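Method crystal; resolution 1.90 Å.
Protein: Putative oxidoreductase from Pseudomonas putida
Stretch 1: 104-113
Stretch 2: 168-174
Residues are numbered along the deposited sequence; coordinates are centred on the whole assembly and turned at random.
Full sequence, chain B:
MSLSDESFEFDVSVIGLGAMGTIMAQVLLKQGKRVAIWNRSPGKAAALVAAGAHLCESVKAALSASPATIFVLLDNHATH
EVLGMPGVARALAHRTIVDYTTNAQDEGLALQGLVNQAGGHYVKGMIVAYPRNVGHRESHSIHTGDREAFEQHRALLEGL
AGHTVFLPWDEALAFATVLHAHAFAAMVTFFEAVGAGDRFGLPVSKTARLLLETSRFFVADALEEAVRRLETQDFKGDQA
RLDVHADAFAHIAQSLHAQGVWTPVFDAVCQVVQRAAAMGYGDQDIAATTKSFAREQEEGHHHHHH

Stretch 1, residues 104-113: AQDEGLALQG
Stretch 2 (168-174) PWDEALA

Both stretches are mainly helical and belong to one chain. Stretch 1 enters from Ala-104, whose backbone is extended (phi/psi -89/151), and continues as a helix through Gly-113. Stretch 2 begins at Pro-168, the N-cap residue (-66/155), and is helical from Trp-169 to Ala-174. Both helices run on later in the chain. Their N-to-C directions differ by 141°, so they run roughly antiparallel, with a closest axis approach of 11.7 Å. In register, Gln-105 CA lies 7.6 Å from Leu-173 CA, and Leu-109 CA lies 8.8 Å from Trp-169 CA.

Helix bonding includes Gln-112 N to Gly-108 O at 2.9 Å and Gly-113 N to Leu-109 O at 2.9 Å. In stretch 2, Ala-172 N bonds to Pro-168 O at 2.9 Å. At the start of stretch 1, Ala-104 N donates to Glu-107 OE2 at 2.7 Å, and Glu-107 N donates to Ala-104 O at 2.9 Å. Glu-107 has chi1 m and chi2 t.

The two stretches bury 308 Å² in total. Trp-169 contributes most, 108 Å². Its CA-to-CB bond points toward stretch 1, with chi1 t (-162°) and chi2 -89°. The indole fits as a knob among Gln-105, Gly-108, Leu-109 and Gln-112.

Gly-108 leaves space for the ring: its C is 3.7 Å from Trp-169 CH2. An ideal CB on this glycine would fall 2.5 Å from Trp-169 CZ2, a clash. Leu-109 (m, t) covers one face of the indole. Its CD2 makes a CH-pi contact, 3.9 Å from the centroid of the five-membered ring of Trp-169 and 8° off the normal. The CA-to-CB bond of Gln-112 (chi1 t, chi2 t, chi3 71°) points toward stretch 2, and its NE2 lies 3.9 Å from Trp-169 CZ3.

No direct hydrogen bond joins the stretches. A water provides the polar link. It accepts from Trp-169 NE1 at 2.7 Å and donates to Gln-105 O at 3.0 Å. This bridges a direct gap of 4.1 Å between Gln-105 O and Trp-169 NE1. The same water accepts a weak bond from Gln-105 NE2 at 3.1 Å.

Gln-105 is poorly ordered, with chi1 151°, chi2 139° and chi3 19°. Its CB starts sideways, but the chain end reaches stretch 2. Gln-105 CD packs 3.5 Å from Leu-173 CD1. The CA-to-CB bond of Leu-173 (m, t) points toward stretch 1, and the side chain offers an apolar surface to the glutamine. Asp-170 (chi1 m) lies at the exposed margin, its OD1 3.7 Å from Gln-105 NE2.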

# COMPACT_ATOMS: atom_id res chain seq x y z
N ALA B 104 -11.17 22.17 12.52
CA ALA B 104 -12.26 21.25 12.93
C ALA B 104 -13.46 21.41 11.99
O ALA B 104 -13.68 22.51 11.43
CB ALA B 104 -12.66 21.47 14.39
N GLN B 105 -14.24 20.33 11.81
CA GLN B 105 -15.28 20.25 10.76
C GLN B 105 -16.29 21.42 10.73
O GLN B 105 -16.54 22.00 9.66
CB GLN B 105 -15.96 18.86 10.74
CG GLN B 105 -17.42 18.85 10.25
CD GLN B 105 -17.76 17.68 9.33
OE1 GLN B 105 -17.05 16.66 9.30
NE2 GLN B 105 -18.84 17.82 8.56
N ASP B 106 -16.85 21.77 11.89
CA ASP B 106 -17.74 22.93 12.05
C ASP B 106 -17.09 24.29 11.73
O ASP B 106 -17.75 25.22 11.22
CB ASP B 106 -18.37 22.95 13.47
CG ASP B 106 -17.35 22.63 14.58
OD1 ASP B 106 -16.75 21.54 14.58
OD2 ASP B 106 -17.18 23.47 15.49
N GLU B 107 -15.79 24.40 12.03
CA GLU B 107 -15.08 25.68 11.98
C GLU B 107 -15.00 26.23 10.55
O GLU B 107 -15.09 27.44 10.33
CB GLU B 107 -13.71 25.56 12.65
CG GLU B 107 -13.83 25.12 14.12
CD GLU B 107 -12.50 24.83 14.81
OE1 GLU B 107 -12.39 25.17 16.02
OE2 GLU B 107 -11.58 24.26 14.19
N GLY B 108 -14.89 25.32 9.59
CA GLY B 108 -14.77 25.70 8.19
C GLY B 108 -16.01 26.41 7.69
O GLY B 108 -15.90 27.38 6.93
N LEU B 109 -17.19 25.95 8.11
CA LEU B 109 -18.44 26.59 7.66
C LEU B 109 -18.58 28.00 8.21
O LEU B 109 -19.11 28.89 7.52
CB LEU B 109 -19.69 25.73 7.95
CG LEU B 109 -19.85 24.49 7.05
CD1 LEU B 109 -20.97 23.58 7.56
CD2 LEU B 109 -20.05 24.83 5.54
N ALA B 110 -18.11 28.20 9.44
CA ALA B 110 -18.09 29.54 10.02
C ALA B 110 -17.11 30.46 9.25
O ALA B 110 -17.40 31.64 9.05
CB ALA B 110 -17.74 29.49 11.51
N LEU B 111 -15.97 29.91 8.81
CA LEU B 111 -14.97 30.72 8.05
C LEU B 111 -15.43 31.07 6.66
O LEU B 111 -15.25 32.22 6.20
CB LEU B 111 -13.66 29.99 7.91
CG LEU B 111 -12.90 29.97 9.22
CD1 LEU B 111 -11.86 28.83 9.17
CD2 LEU B 111 -12.30 31.34 9.44
N GLN B 112 -15.99 30.07 5.99
CA GLN B 112 -16.69 30.29 4.74
C GLN B 112 -17.71 31.41 4.92
O GLN B 112 -17.68 32.39 4.20
CB GLN B 112 -17.38 28.99 4.29
CG GLN B 112 -17.85 29.05 2.85
CD GLN B 112 -18.47 27.75 2.40
OE1 GLN B 112 -19.56 27.41 2.82
NE2 GLN B 112 -17.79 27.05 1.53
N GLY B 113 -18.58 31.31 5.94
CA GLY B 113 -19.57 32.36 6.21
C GLY B 113 -18.98 33.74 6.36
O GLY B 113 -19.48 34.71 5.77
N PRO B 168 -17.95 18.64 -3.06
CA PRO B 168 -18.77 19.48 -2.19
C PRO B 168 -18.44 19.20 -0.72
O PRO B 168 -17.98 18.10 -0.39
CB PRO B 168 -20.22 19.03 -2.50
CG PRO B 168 -20.10 17.65 -3.05
CD PRO B 168 -18.77 17.66 -3.82
N TRP B 169 -18.70 20.20 0.13
CA TRP B 169 -18.27 20.22 1.52
C TRP B 169 -18.26 18.86 2.26
O TRP B 169 -17.25 18.39 2.76
CB TRP B 169 -19.10 21.26 2.32
CG TRP B 169 -18.40 21.58 3.57
CD1 TRP B 169 -18.54 20.93 4.78
CD2 TRP B 169 -17.33 22.55 3.76
NE1 TRP B 169 -17.66 21.48 5.71
CE2 TRP B 169 -16.90 22.46 5.10
CE3 TRP B 169 -16.76 23.52 2.94
CZ2 TRP B 169 -15.90 23.31 5.64
CZ3 TRP B 169 -15.76 24.37 3.48
CH2 TRP B 169 -15.33 24.23 4.80
N ASP B 170 -19.40 18.22 2.35
CA ASP B 170 -19.45 17.07 3.22
C ASP B 170 -18.75 15.86 2.62
O ASP B 170 -18.13 15.06 3.36
CB ASP B 170 -20.89 16.83 3.61
CG ASP B 170 -21.43 17.99 4.45
OD1 ASP B 170 -20.85 18.27 5.54
OD2 ASP B 170 -22.35 18.69 3.97
N GLU B 171 -18.78 15.77 1.28
CA GLU B 171 -18.03 14.71 0.61
C GLU B 171 -16.51 14.95 0.74
O GLU B 171 -15.76 14.01 0.96
CB GLU B 171 -18.45 14.63 -0.85
CG GLU B 171 -19.90 14.15 -0.99
CD GLU B 171 -20.30 13.92 -2.42
OE1 GLU B 171 -19.46 14.12 -3.30
OE2 GLU B 171 -21.47 13.56 -2.67
N ALA B 172 -16.09 16.19 0.62
CA ALA B 172 -14.64 16.48 0.72
C ALA B 172 -14.04 16.08 2.06
O ALA B 172 -12.97 15.44 2.12
CB ALA B 172 -14.34 17.96 0.41
N LEU B 173 -14.72 16.43 3.15
CA LEU B 173 -14.20 16.12 4.46
C LEU B 173 -14.17 14.62 4.69
O LEU B 173 -13.16 14.09 5.18
CB LEU B 173 -15.02 16.80 5.58
CG LEU B 173 -15.07 18.32 5.45
CD1 LEU B 173 -15.93 18.91 6.55
CD2 LEU B 173 -13.70 18.86 5.48
N ALA B 174 -15.26 13.95 4.31
CA ALA B 174 -15.39 12.51 4.48
C ALA B 174 -14.34 11.80 3.63
O ALA B 174 -13.65 10.87 4.11
CB ALA B 174 -16.80 12.05 4.03
O HOH W 1 -18.77 20.84 8.04